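Local coordinates for protein EscN (Escherichia coli O127:H6, PDB 2OBL) that belongs to the ATP synthase alpha/beta family, as the C-terminal domain of a type III secretion system protein built around a P-loop NTPase fold, at residues G71-I76 with R237-G242; A103-R108 with K143-A148; P137-M142 with R177-A182; S168-A173 with Y219-E224; P194-S199 with D230-E235. The protein carries 1 engineered substitution. All blocks are in the same frame, centred on the assembly; numbering follows the deposited sequence.

How the contacts relate
Following the chain from its N terminus, strand 73-78 opens contact 1, the widest loop, which closes only at 237-242 and encloses the other four. Inside it, contact 2 joins strand 99-105 to helix 138-156, and contact 3 joins the start of that helix to the end of helix 169-182; their segments alternate, so the two loops cross. Contact 3 also crosses contact 4, which sets helix 169-182 on strand 214-222, and contact 4 crosses contact 5, between helices 194-204 and 231-239. Contacts 1, 2 and 4 reach one sheet, with Ile-74 O and Ile-76 O facing the amides of Tyr-219 and Val-221; contacts 3 and 5 tie the helices together.

Contact 1. Residues G71-I76 with R237-G242; sequences GQRIGI and RSILDG
Segments 71-75 and 239-242 run at 92° to each other, yet their backbones join where Arg-73 faces Asp-241. Asp-241 N donates to Arg-73 O at 2.8 Å, and Gly-75 N donates to Gly-242 O at 2.9 Å. Around this pairing the carboxylate of Asp-241 is held three times. Its OD2 accepts from Arg-73 N at 2.9 Å and from the same residue's NE at 2.7 Å, both from one face of the carboxylate. The arginine can offer both because its chain is bent at chi2 and chi3 (47°), which brings NE round to the oxygen its own amide holds. NH2 completes a side-on grip by reaching OD1 at 3.3 Å, on the syn side though 32° out of the carboxylate plane; with the bond from Arg-73 N, this salt bridge limits the carboxylate's rotation. Gln-72 slides past Asp-241 in the opposite direction, its NE2 giving a weak bond to Asp-241 O at 3.0 Å while OE1 accepts from Gly-69 N. Next to these bonds, Leu-240 lays CD1 against Gly-75 CA at 3.5 Å, where the glycine has no side chain to intervene. Arg-73 NH1 is taken by Leu-204 O of helix 194-204, and Leu-204 also packs on Ile-239 and Leu-240. Strand 73-78 lies in the mixed sheet between strands 214-222 and 242-245, parallel to both, with helix 231-239 leading into the latter.

Contact 2. Residues A103-R108 with K143-A148; sequences ALIGER and KAAFTA
Ala-103 and Ile-105 of strand 99-105 meet Ala-144, Ala-145 and Ala-148 of helix 138-156 in a helix-on-sheet layer of the P-loop NTPase fold. The short axes are 8.5 Å apart and the helix runs back along the strand at 176°, almost exactly antiparallel. Methyl meets methyl at one end, where Ala-103 CB lies 3.7 Å from Ala-148 CB. One helical turn earlier, Ala-144 CB faces both CG1 and CD1 of Ile-105, the latter at 4.0 Å. The isoleucine reaches this far because CD1 stands anti to CA (chi2 177°), and the same methyl comes within 3.9 Å of Ala-145 N. Helix 138-156 links strand 127-132 to strand 161-167, the two parallel neighbours of strand 99-105, so this beta-alpha-beta crossover passes over the strand it skips. No hydrogen bond joins the two segments; the close spacing of the axes is consistent with the small alanine methyls at the interface. Leu-104, between the two contact residues, points to the other face of the sheet and packs on Val-112, Phe-115 and Leu-116 of helix 109-116. On the helix-138-156 side, Tyr-172 of helix 169-182 touches Ile-105 as well as Ala-145.

Contact 3. Residues P137-M142 with R177-A182; sequences PALERM and RDVGLA. With ACT (acetate ion), chain C.
The helix turns carrying Leu-139 and Val-179 cross at -128° with their axes 8.9 Å apart, and these residues' CA atoms are nearest, at 6.1 Å. Val-179 packs against Ala-138, Leu-139 and Met-142. Its CG2 presses on the backbone at Leu-139 N, 3.7 Å away, and also meets Ala-138 CB. The other branch, CG1, faces Leu-139 CD1. Met-142 comes across the valine at about a right angle, CG anti to the backbone N (chi1 174°) and the extended chain bringing SD to Val-179 CB at 4.0 Å. Beside this patch runs a water bridge. One guanidinium face of Arg-141 has Ala-138 CA above it, offset toward the rim, and NH1 and NH2 each hold a water in the guanidinium plane; both waters donate to Asp-178 OD2. OD1 of the aspartate forms a salt bridge with Arg-177 NE at 3.0 Å, met from above the carboxylate plane. Arg-177 turns its NH1/NH2 edge to an acetate ion, probably from the crystallisation liquor, NH1 bonding to acetate O at 2.6 Å and NH2 to OXT. This surface contact joins the start of helix 138-156 to the last turns of helix 169-182, where Met-142 also packs on Tyr-172 and Ala-176.

Contact 4. Residues S168-A173 with Y219-E224; sequences SVTRYA and YTVLLE
In Thr-170, chi1 of -62° puts OG1 beside its own backbone N and anti to the carbonyl carbon, facing Leu-222 N. The amide donates to it at 2.8 Å, nearly straight at 168°. In Ser-168 chi1 is 59°, the crowded position between backbone N and carbonyl carbon, and there OG accepts from Arg-171 N at 2.9 Å as the N-cap of helix 169-182. A third bond is backbone to backbone: Val-169 N donates to Thr-220 O at 2.9 Å. Ser-168, which follows a cis peptide bond, fits tightly here, with its CB only 3.0 Å from Thr-220 OG1, a hydroxyl bonded to Asp-167 OD1. Apolar groups fill in around these bonds. Val-169 and Val-221 lie side by side, pointing the same way, CG1 of the first 3.7 Å from CG2 of the second. Leu-222 sets CD1 against Ser-168 OG and, at about a right angle to the arginine chain, 3.6 Å from Arg-171 NE, which is salt-bridged to Glu-107. The helix start, just after strand 161-167 stops, is therefore fastened to residues 220-222 of the parallel neighbour, strand 214-222, in the P-loop NTPase-type sheet. Thr-220 O and Leu-222 N, two strand groups, find their partners in the first helical turn, and the positive end of the helix dipole would probably strengthen the bond that Thr-220 O accepts.

Contact 5. Residues P194-S199 with D230-E235; sequences PSVFSS and DPIGDE. With CA (calcium ion), chain B.
Asp-230 OD1, just ahead of the Pro-231 and Ile-232 that meet Phe-197, accepts from two amides. Gly-233 N reaches it at 3.1 Å from above the carboxylate plane, and Ile-232 N adds a weak, bent bond, so Asp-230 N-caps helix 231-239. One turn on, Asp-234 binds the calcium ion through both carboxylate oxygens, OD1 at 2.5 Å. A water on the ion accepts from Asp-230 N at 2.9 Å, linking the capping residue to the metal site, which Asn-229 also serves. The side of this helix turned to segment 194-199 is mostly apolar. Ile-232 bends its end at chi2 (-58°), and CD1 lands 3.6 Å from Val-196 CG1 and 3.7 Å from Phe-197 CE1. The Phe-197 ring points an edge at Pro-231 O, which lies in the ring plane 3.9 Å from CE1, while CZ rests near Pro-231 CB. Glu-235 passes the ring with CG 3.7 Å from Phe-197 CD1, its carboxylate turned 88° to the ring. Arg-189 makes a cation-pi contact with the same phenylalanine. The two helices run 25° from parallel with their axes 10.5 Å apart, a spacing spanned by the ring and the isoleucine. Helix 169-182 packs against both, its Ala-173 touching Val-196 and Ile-232, and Phe-192, in the loop leading into helix 194-204, packs on Phe-197 and Ile-232.

Contact 1. Residues G71-I76 with R237-G242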
# COMPACT_ATOMS: atom_id res chain seq x y z
N GLY A 71 12.07 1.56 -1.45
CA GLY A 71 11.96 1.93 -2.87
C GLY A 71 11.07 1.01 -3.69
O GLY A 71 10.95 1.16 -4.90
N GLN A 72 10.44 0.04 -3.03
CA GLN A 72 9.51 -0.88 -3.68
C GLN A 72 8.24 -0.15 -4.10
O GLN A 72 7.84 0.83 -3.46
CB GLN A 72 9.13 -1.99 -2.70
CG GLN A 72 8.59 -3.23 -3.33
CD GLN A 72 8.21 -4.27 -2.30
OE1 GLN A 72 8.24 -4.00 -1.10
NE2 GLN A 72 7.80 -5.45 -2.76
N ARG A 73 7.64 -0.63 -5.20
CA ARG A 73 6.26 -0.30 -5.56
C ARG A 73 5.36 -1.47 -5.17
O ARG A 73 5.56 -2.59 -5.64
CB ARG A 73 6.12 -0.01 -7.05
CG ARG A 73 6.74 1.32 -7.51
CD ARG A 73 8.23 1.17 -7.74
NE ARG A 73 8.49 -0.02 -8.54
CZ ARG A 73 8.48 -0.07 -9.87
NH1 ARG A 73 8.26 1.04 -10.57
NH2 ARG A 73 8.71 -1.21 -10.49
N ILE A 74 4.40 -1.21 -4.29
CA ILE A 74 3.58 -2.26 -3.69
C ILE A 74 2.12 -1.98 -3.96
O ILE A 74 1.68 -0.85 -3.82
CB ILE A 74 3.77 -2.25 -2.15
CG1 ILE A 74 5.26 -2.39 -1.78
CG2 ILE A 74 2.89 -3.30 -1.46
CD1 ILE A 74 5.65 -1.62 -0.52
N GLY A 75 1.36 -3.00 -4.35
CA GLY A 75 -0.08 -2.81 -4.53
C GLY A 75 -0.85 -3.47 -3.39
O GLY A 75 -0.46 -4.54 -2.92
N ILE A 76 -1.93 -2.85 -2.96
CA ILE A 76 -2.86 -3.51 -2.04
C ILE A 76 -4.19 -3.61 -2.79
O ILE A 76 -4.75 -2.59 -3.18
CB ILE A 76 -3.06 -2.73 -0.73
CG1 ILE A 76 -1.74 -2.65 0.05
CG2 ILE A 76 -4.19 -3.38 0.11
CD1 ILE A 76 -1.81 -1.82 1.35
N ARG A 237 -0.68 -4.91 -11.80
CA ARG A 237 -0.12 -6.22 -11.39
C ARG A 237 1.20 -6.51 -12.07
O ARG A 237 2.13 -7.05 -11.47
CB ARG A 237 -1.10 -7.36 -11.70
CG ARG A 237 -2.26 -7.43 -10.74
CD ARG A 237 -3.03 -8.71 -11.04
NE ARG A 237 -4.18 -8.89 -10.15
CZ ARG A 237 -4.17 -9.68 -9.07
NH1 ARG A 237 -3.06 -10.33 -8.72
NH2 ARG A 237 -5.27 -9.79 -8.33
N SER A 238 1.26 -6.20 -13.36
CA SER A 238 2.42 -6.51 -14.17
C SER A 238 3.62 -5.58 -13.93
O SER A 238 4.73 -5.88 -14.35
CB SER A 238 2.03 -6.55 -15.66
OG SER A 238 1.24 -7.70 -15.94
N ILE A 239 3.38 -4.46 -13.25
CA ILE A 239 4.45 -3.50 -12.97
C ILE A 239 4.99 -3.60 -11.55
O ILE A 239 6.16 -3.31 -11.32
CB ILE A 239 3.95 -2.05 -13.12
CG1 ILE A 239 3.48 -1.76 -14.55
CG2 ILE A 239 5.06 -1.07 -12.73
CD1 ILE A 239 2.66 -0.47 -14.64
N LEU A 240 4.12 -3.95 -10.61
CA LEU A 240 4.45 -3.90 -9.17
C LEU A 240 5.60 -4.82 -8.76
O LEU A 240 5.86 -5.84 -9.42
CB LEU A 240 3.22 -4.24 -8.34
CG LEU A 240 2.05 -3.26 -8.38
CD1 LEU A 240 0.81 -3.94 -7.76
CD2 LEU A 240 2.39 -1.97 -7.65
N ASP A 241 6.25 -4.47 -7.65
CA ASP A 241 7.30 -5.27 -7.04
C ASP A 241 6.75 -6.13 -5.90
O ASP A 241 7.48 -6.94 -5.33
CB ASP A 241 8.38 -4.37 -6.44
CG ASP A 241 8.98 -3.41 -7.45
OD1 ASP A 241 9.25 -3.84 -8.59
OD2 ASP A 241 9.18 -2.22 -7.10
N GLY A 242 5.49 -5.94 -5.55
CA GLY A 242 4.88 -6.74 -4.50
C GLY A 242 3.40 -6.45 -4.48
O GLY A 242 2.97 -5.39 -4.93
O HOH W 1 8.16 -2.97 -13.14

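Contact 2. Residues A103-R108 with K143-A148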
# COMPACT_ATOMS: atom_id res chain seq x y z
N ALA A 103 -2.29 10.33 -1.00
CA ALA A 103 -3.19 10.81 -2.01
C ALA A 103 -4.49 10.06 -1.79
O ALA A 103 -4.56 8.83 -1.98
CB ALA A 103 -2.66 10.56 -3.40
N LEU A 104 -5.51 10.80 -1.35
CA LEU A 104 -6.83 10.23 -1.12
C LEU A 104 -7.76 10.72 -2.22
O LEU A 104 -8.22 11.87 -2.21
CB LEU A 104 -7.35 10.64 0.26
CG LEU A 104 -6.43 10.33 1.45
CD1 LEU A 104 -7.08 10.79 2.74
CD2 LEU A 104 -6.13 8.85 1.49
N ILE A 105 -8.03 9.83 -3.17
CA ILE A 105 -8.67 10.20 -4.42
C ILE A 105 -10.03 9.53 -4.63
O ILE A 105 -10.16 8.30 -4.59
CB ILE A 105 -7.75 9.85 -5.63
CG1 ILE A 105 -6.35 10.50 -5.47
CG2 ILE A 105 -8.46 10.20 -6.96
CD1 ILE A 105 -5.37 10.14 -6.59
N GLY A 106 -11.05 10.35 -4.85
CA GLY A 106 -12.31 9.88 -5.43
C GLY A 106 -13.38 9.35 -4.48
O GLY A 106 -14.43 8.88 -4.93
N GLU A 107 -13.11 9.41 -3.18
CA GLU A 107 -14.13 8.98 -2.20
C GLU A 107 -14.92 10.18 -1.69
O GLU A 107 -14.59 11.32 -1.98
CB GLU A 107 -13.50 8.22 -1.02
CG GLU A 107 -12.54 7.08 -1.39
CD GLU A 107 -13.23 5.83 -1.89
OE1 GLU A 107 -14.43 5.63 -1.59
OE2 GLU A 107 -12.55 5.03 -2.59
N ARG A 108 -15.99 9.91 -0.95
CA ARG A 108 -16.77 10.99 -0.35
C ARG A 108 -16.08 11.53 0.90
O ARG A 108 -15.27 10.83 1.51
CB ARG A 108 -18.18 10.52 -0.00
CG ARG A 108 -19.05 10.30 -1.22
CD ARG A 108 -20.41 9.76 -0.83
NE ARG A 108 -20.31 8.50 -0.09
CZ ARG A 108 -20.58 8.37 1.20
NH1 ARG A 108 -20.96 9.42 1.92
NH2 ARG A 108 -20.47 7.17 1.78
N LYS A 143 -5.00 14.91 -11.40
CA LYS A 143 -3.76 15.62 -11.07
C LYS A 143 -3.25 15.28 -9.67
O LYS A 143 -2.04 15.35 -9.41
CB LYS A 143 -3.93 17.14 -11.25
CG LYS A 143 -3.91 17.60 -12.72
CD LYS A 143 -4.38 19.05 -12.87
CE LYS A 143 -4.19 19.54 -14.31
NZ LYS A 143 -4.19 21.05 -14.39
N ALA A 144 -4.16 14.89 -8.78
CA ALA A 144 -3.77 14.57 -7.40
C ALA A 144 -2.67 13.52 -7.34
O ALA A 144 -1.80 13.59 -6.49
CB ALA A 144 -4.97 14.11 -6.57
N ALA A 145 -2.71 12.54 -8.25
CA ALA A 145 -1.72 11.49 -8.27
C ALA A 145 -0.32 12.07 -8.58
O ALA A 145 0.69 11.64 -8.00
CB ALA A 145 -2.08 10.45 -9.31
N PHE A 146 -0.27 13.01 -9.50
CA PHE A 146 1.00 13.63 -9.90
C PHE A 146 1.46 14.60 -8.83
O PHE A 146 2.64 14.65 -8.50
CB PHE A 146 0.84 14.33 -11.25
CG PHE A 146 0.59 13.38 -12.39
CD1 PHE A 146 1.65 12.91 -13.15
CD2 PHE A 146 -0.70 12.96 -12.69
CE1 PHE A 146 1.43 12.02 -14.21
CE2 PHE A 146 -0.93 12.07 -13.73
CZ PHE A 146 0.13 11.60 -14.49
N THR A 147 0.53 15.37 -8.27
CA THR A 147 0.86 16.28 -7.18
C THR A 147 1.50 15.53 -6.00
O THR A 147 2.56 15.92 -5.50
CB THR A 147 -0.40 17.00 -6.69
OG1 THR A 147 -0.83 17.92 -7.70
CG2 THR A 147 -0.16 17.72 -5.37
N ALA A 148 0.86 14.45 -5.59
CA ALA A 148 1.40 13.61 -4.52
C ALA A 148 2.80 13.10 -4.87
O ALA A 148 3.71 13.15 -4.04
CB ALA A 148 0.45 12.45 -4.26

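Contact 3. Residues P137-M142 with R177-A182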
# COMPACT_ATOMS: atom_id res chain seq x y z
N PRO A 137 -13.75 18.03 -9.86
CA PRO A 137 -13.65 17.71 -11.29
C PRO A 137 -12.65 16.60 -11.57
O PRO A 137 -11.68 16.42 -10.82
CB PRO A 137 -13.16 19.03 -11.90
CG PRO A 137 -13.62 20.08 -10.94
CD PRO A 137 -13.41 19.45 -9.59
N ALA A 138 -12.87 15.87 -12.67
CA ALA A 138 -12.00 14.77 -13.03
C ALA A 138 -10.56 15.24 -13.16
O ALA A 138 -9.65 14.56 -12.70
CB ALA A 138 -12.49 14.09 -14.31
N LEU A 139 -10.34 16.41 -13.76
CA LEU A 139 -8.97 16.93 -13.92
C LEU A 139 -8.24 17.05 -12.59
O LEU A 139 -7.05 16.72 -12.49
CB LEU A 139 -8.99 18.29 -14.63
CG LEU A 139 -7.62 18.81 -15.10
CD1 LEU A 139 -7.00 17.88 -16.12
CD2 LEU A 139 -7.73 20.21 -15.68
N GLU A 140 -8.93 17.53 -11.56
CA GLU A 140 -8.34 17.64 -10.25
C GLU A 140 -8.03 16.27 -9.64
O GLU A 140 -6.98 16.07 -9.06
CB GLU A 140 -9.23 18.46 -9.32
CG GLU A 140 -8.45 19.14 -8.24
CD GLU A 140 -9.33 19.74 -7.18
OE1 GLU A 140 -10.49 20.05 -7.49
OE2 GLU A 140 -8.86 19.89 -6.05
N ARG A 141 -8.97 15.32 -9.76
CA ARG A 141 -8.75 13.97 -9.23
C ARG A 141 -7.58 13.24 -9.94
O ARG A 141 -6.82 12.47 -9.31
CB ARG A 141 -10.03 13.15 -9.30
CG ARG A 141 -11.11 13.61 -8.29
CD ARG A 141 -12.39 12.78 -8.40
NE ARG A 141 -13.30 13.32 -9.41
CZ ARG A 141 -13.65 12.69 -10.54
NH1 ARG A 141 -13.20 11.47 -10.82
NH2 ARG A 141 -14.49 13.29 -11.39
N MET A 142 -7.45 13.47 -11.24
CA MET A 142 -6.31 12.92 -11.96
C MET A 142 -5.00 13.58 -11.51
O MET A 142 -4.00 12.89 -11.27
CB MET A 142 -6.48 13.12 -13.46
CG MET A 142 -5.27 12.70 -14.26
SD MET A 142 -5.51 13.08 -15.99
CE MET A 142 -4.12 12.20 -16.71
N ARG A 177 -9.35 8.59 -17.06
CA ARG A 177 -10.18 8.10 -18.16
C ARG A 177 -11.10 9.23 -18.64
O ARG A 177 -11.18 9.50 -19.84
CB ARG A 177 -11.03 6.90 -17.70
CG ARG A 177 -12.10 6.43 -18.70
CD ARG A 177 -13.13 5.54 -17.96
NE ARG A 177 -13.85 6.32 -16.96
CZ ARG A 177 -14.51 5.81 -15.92
NH1 ARG A 177 -14.58 4.49 -15.75
NH2 ARG A 177 -15.13 6.64 -15.06
N ASP A 178 -11.79 9.85 -17.70
CA ASP A 178 -12.78 10.85 -18.03
C ASP A 178 -12.12 12.06 -18.67
O ASP A 178 -12.65 12.61 -19.63
CB ASP A 178 -13.61 11.21 -16.80
CG ASP A 178 -14.50 10.07 -16.37
OD1 ASP A 178 -14.70 9.15 -17.18
OD2 ASP A 178 -15.02 10.11 -15.23
N VAL A 179 -10.94 12.43 -18.18
CA VAL A 179 -10.14 13.51 -18.80
C VAL A 179 -9.74 13.15 -20.23
O VAL A 179 -9.91 13.95 -21.16
CB VAL A 179 -8.87 13.82 -17.98
CG1 VAL A 179 -7.95 14.85 -18.71
CG2 VAL A 179 -9.26 14.32 -16.59
N GLY A 180 -9.22 11.94 -20.40
CA GLY A 180 -8.78 11.46 -21.71
C GLY A 180 -9.91 11.40 -22.73
O GLY A 180 -9.74 11.85 -23.87
N LEU A 181 -11.06 10.87 -22.33
CA LEU A 181 -12.21 10.74 -23.23
C LEU A 181 -12.73 12.11 -23.63
O LEU A 181 -13.16 12.32 -24.77
CB LEU A 181 -13.34 9.95 -22.57
CG LEU A 181 -13.05 8.49 -22.21
CD1 LEU A 181 -14.25 7.91 -21.50
CD2 LEU A 181 -12.70 7.69 -23.45
N ALA A 182 -12.68 13.04 -22.68
CA ALA A 182 -13.05 14.42 -22.92
C ALA A 182 -12.15 15.08 -23.98
O ALA A 182 -12.61 15.95 -24.73
CB ALA A 182 -13.02 15.19 -21.62
C ACT C . -16.56 4.28 -12.84
O ACT C . -16.04 3.59 -13.75
OXT ACT C . -16.62 5.53 -13.02
CH3 ACT C . -17.10 3.62 -11.60
O HOH W 2 -14.12 9.59 -12.68
O HOH W 3 -15.81 12.41 -13.81

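Contact 4. Residues S168-A173 with Y219-E224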
# COMPACT_ATOMS: atom_id res chain seq x y z
N SER A 168 -6.97 5.83 -4.34
CA SER A 168 -6.52 4.59 -4.98
C SER A 168 -6.06 4.84 -6.41
O SER A 168 -6.48 5.82 -7.03
CB SER A 168 -7.71 3.62 -5.07
OG SER A 168 -8.78 4.21 -5.81
N VAL A 169 -5.24 3.95 -6.94
CA VAL A 169 -4.89 4.07 -8.35
C VAL A 169 -6.14 3.82 -9.19
O VAL A 169 -6.27 4.37 -10.28
CB VAL A 169 -3.69 3.16 -8.73
CG1 VAL A 169 -4.05 1.68 -8.66
CG2 VAL A 169 -3.16 3.54 -10.12
N THR A 170 -7.06 3.01 -8.66
CA THR A 170 -8.33 2.75 -9.36
C THR A 170 -9.11 4.03 -9.65
O THR A 170 -9.57 4.26 -10.78
CB THR A 170 -9.20 1.79 -8.54
OG1 THR A 170 -8.51 0.55 -8.38
CG2 THR A 170 -10.56 1.57 -9.22
N ARG A 171 -9.28 4.87 -8.64
CA ARG A 171 -10.07 6.09 -8.83
C ARG A 171 -9.29 7.18 -9.53
O ARG A 171 -9.87 8.01 -10.25
CB ARG A 171 -10.69 6.57 -7.51
CG ARG A 171 -11.74 5.59 -6.98
CD ARG A 171 -12.62 6.23 -5.92
NE ARG A 171 -13.37 5.24 -5.14
CZ ARG A 171 -14.61 4.87 -5.41
NH1 ARG A 171 -15.25 5.42 -6.44
NH2 ARG A 171 -15.23 3.97 -4.64
N TYR A 172 -7.96 7.15 -9.38
CA TYR A 172 -7.11 7.99 -10.20
C TYR A 172 -7.36 7.66 -11.67
O TYR A 172 -7.52 8.56 -12.50
CB TYR A 172 -5.61 7.76 -9.92
CG TYR A 172 -4.80 8.10 -11.15
CD1 TYR A 172 -4.49 9.42 -11.45
CD2 TYR A 172 -4.40 7.11 -12.05
CE1 TYR A 172 -3.81 9.75 -12.60
CE2 TYR A 172 -3.70 7.43 -13.20
CZ TYR A 172 -3.41 8.76 -13.47
OH TYR A 172 -2.73 9.09 -14.61
N ALA A 173 -7.38 6.37 -11.98
CA ALA A 173 -7.52 5.92 -13.38
C ALA A 173 -8.89 6.28 -13.96
O ALA A 173 -9.00 6.62 -15.15
CB ALA A 173 -7.27 4.42 -13.49
N TYR A 219 0.17 1.52 -3.68
CA TYR A 219 -0.96 1.90 -4.54
C TYR A 219 -2.12 0.96 -4.27
O TYR A 219 -1.95 -0.27 -4.36
CB TYR A 219 -0.56 1.79 -6.01
CG TYR A 219 0.65 2.61 -6.37
CD1 TYR A 219 0.52 3.95 -6.73
CD2 TYR A 219 1.94 2.06 -6.32
CE1 TYR A 219 1.62 4.73 -7.04
CE2 TYR A 219 3.06 2.83 -6.63
CZ TYR A 219 2.89 4.16 -7.00
OH TYR A 219 3.99 4.91 -7.30
N THR A 220 -3.30 1.49 -3.95
CA THR A 220 -4.44 0.57 -3.77
C THR A 220 -5.23 0.39 -5.05
O THR A 220 -5.37 1.31 -5.86
CB THR A 220 -5.38 0.98 -2.64
OG1 THR A 220 -6.08 2.17 -3.00
CG2 THR A 220 -4.61 1.20 -1.33
N VAL A 221 -5.76 -0.82 -5.21
CA VAL A 221 -6.59 -1.21 -6.32
C VAL A 221 -7.91 -1.70 -5.71
O VAL A 221 -7.93 -2.61 -4.86
CB VAL A 221 -5.94 -2.35 -7.14
CG1 VAL A 221 -6.92 -2.83 -8.25
CG2 VAL A 221 -4.59 -1.89 -7.72
N LEU A 222 -9.00 -1.07 -6.12
CA LEU A 222 -10.29 -1.30 -5.48
C LEU A 222 -11.01 -2.32 -6.32
O LEU A 222 -11.20 -2.12 -7.53
CB LEU A 222 -11.10 -0.01 -5.43
CG LEU A 222 -10.42 1.15 -4.71
CD1 LEU A 222 -11.43 2.27 -4.44
CD2 LEU A 222 -9.71 0.70 -3.42
N LEU A 223 -11.39 -3.42 -5.68
CA LEU A 223 -12.00 -4.53 -6.38
C LEU A 223 -13.51 -4.42 -6.33
O LEU A 223 -14.09 -4.12 -5.28
CB LEU A 223 -11.54 -5.86 -5.80
CG LEU A 223 -10.03 -6.11 -5.88
CD1 LEU A 223 -9.68 -7.43 -5.20
CD2 LEU A 223 -9.56 -6.09 -7.34
N GLU A 224 -14.16 -4.61 -7.47
CA GLU A 224 -15.61 -4.56 -7.51
C GLU A 224 -16.18 -5.96 -7.29
O GLU A 224 -15.54 -6.97 -7.60
CB GLU A 224 -16.09 -3.95 -8.84
CG GLU A 224 -15.65 -2.49 -9.06
CD GLU A 224 -16.36 -1.50 -8.15
OE1 GLU A 224 -17.24 -1.91 -7.37
OE2 GLU A 224 -16.03 -0.29 -8.23

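Contact 5. Residues P194-S199 with D230-E235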
# COMPACT_ATOMS: atom_id res chain seq x y z
N PRO A 194 -6.05 5.17 -24.32
CA PRO A 194 -4.62 4.94 -24.29
C PRO A 194 -3.85 5.76 -23.25
O PRO A 194 -2.94 5.21 -22.61
CB PRO A 194 -4.18 5.30 -25.72
CG PRO A 194 -5.38 4.94 -26.55
CD PRO A 194 -6.56 5.34 -25.70
N SER A 195 -4.23 7.02 -23.04
CA SER A 195 -3.51 7.90 -22.11
C SER A 195 -3.42 7.36 -20.67
O SER A 195 -2.41 7.56 -20.00
CB SER A 195 -4.13 9.30 -22.08
OG SER A 195 -5.50 9.28 -21.71
N VAL A 196 -4.47 6.71 -20.21
CA VAL A 196 -4.47 6.22 -18.83
C VAL A 196 -3.44 5.09 -18.71
O VAL A 196 -2.64 5.07 -17.77
CB VAL A 196 -5.86 5.72 -18.40
CG1 VAL A 196 -5.82 5.27 -16.94
CG2 VAL A 196 -6.90 6.83 -18.56
N PHE A 197 -3.44 4.17 -19.67
CA PHE A 197 -2.48 3.07 -19.62
C PHE A 197 -1.04 3.56 -19.65
O PHE A 197 -0.22 3.13 -18.84
CB PHE A 197 -2.75 2.08 -20.74
CG PHE A 197 -4.06 1.37 -20.59
CD1 PHE A 197 -4.23 0.43 -19.59
CD2 PHE A 197 -5.13 1.70 -21.40
CE1 PHE A 197 -5.45 -0.22 -19.42
CE2 PHE A 197 -6.34 1.05 -21.26
CZ PHE A 197 -6.51 0.10 -20.26
N SER A 198 -0.73 4.50 -20.53
CA SER A 198 0.64 4.99 -20.60
C SER A 198 1.04 5.78 -19.35
O SER A 198 2.22 5.87 -19.03
CB SER A 198 0.88 5.76 -21.90
OG SER A 198 0.16 6.97 -21.92
N SER A 199 0.06 6.31 -18.62
CA SER A 199 0.38 7.11 -17.42
C SER A 199 0.83 6.23 -16.26
O SER A 199 1.58 6.68 -15.37
CB SER A 199 -0.81 7.97 -16.98
OG SER A 199 -1.75 7.19 -16.23
N ASP A 230 -11.04 -5.52 -14.84
CA ASP A 230 -10.41 -4.22 -14.54
C ASP A 230 -9.01 -4.20 -15.17
O ASP A 230 -8.05 -4.69 -14.58
CB ASP A 230 -10.34 -3.96 -13.02
CG ASP A 230 -9.38 -2.83 -12.66
OD1 ASP A 230 -9.06 -2.02 -13.55
OD2 ASP A 230 -8.93 -2.79 -11.49
N PRO A 231 -8.91 -3.61 -16.36
CA PRO A 231 -7.65 -3.64 -17.08
C PRO A 231 -6.57 -2.76 -16.44
O PRO A 231 -5.39 -2.98 -16.69
CB PRO A 231 -8.02 -3.12 -18.46
CG PRO A 231 -9.17 -2.23 -18.23
CD PRO A 231 -9.96 -2.90 -17.12
N ILE A 232 -6.98 -1.77 -15.64
CA ILE A 232 -6.02 -0.90 -14.94
C ILE A 232 -5.30 -1.73 -13.88
O ILE A 232 -4.07 -1.74 -13.81
CB ILE A 232 -6.73 0.31 -14.29
CG1 ILE A 232 -7.34 1.21 -15.36
CG2 ILE A 232 -5.77 1.09 -13.38
CD1 ILE A 232 -6.31 1.74 -16.39
N GLY A 233 -6.07 -2.45 -13.06
CA GLY A 233 -5.51 -3.33 -12.02
C GLY A 233 -4.57 -4.34 -12.64
O GLY A 233 -3.52 -4.65 -12.08
N ASP A 234 -4.95 -4.84 -13.82
CA ASP A 234 -4.14 -5.87 -14.50
C ASP A 234 -2.78 -5.29 -14.89
O ASP A 234 -1.76 -5.93 -14.70
CB ASP A 234 -4.83 -6.43 -15.75
CG ASP A 234 -6.08 -7.25 -15.43
OD1 ASP A 234 -6.38 -7.46 -14.24
OD2 ASP A 234 -6.77 -7.67 -16.37
N GLU A 235 -2.79 -4.09 -15.46
CA GLU A 235 -1.54 -3.46 -15.86
C GLU A 235 -0.67 -3.20 -14.64
O GLU A 235 0.54 -3.38 -14.70
CB GLU A 235 -1.78 -2.16 -16.66
CG GLU A 235 -2.51 -2.39 -18.01
CD GLU A 235 -1.83 -3.39 -18.93
OE1 GLU A 235 -0.59 -3.52 -18.87
OE2 GLU A 235 -2.54 -4.04 -19.75
CA CA B . -8.24 -8.96 -14.90
O HOH W 4 -9.19 -7.21 -13.44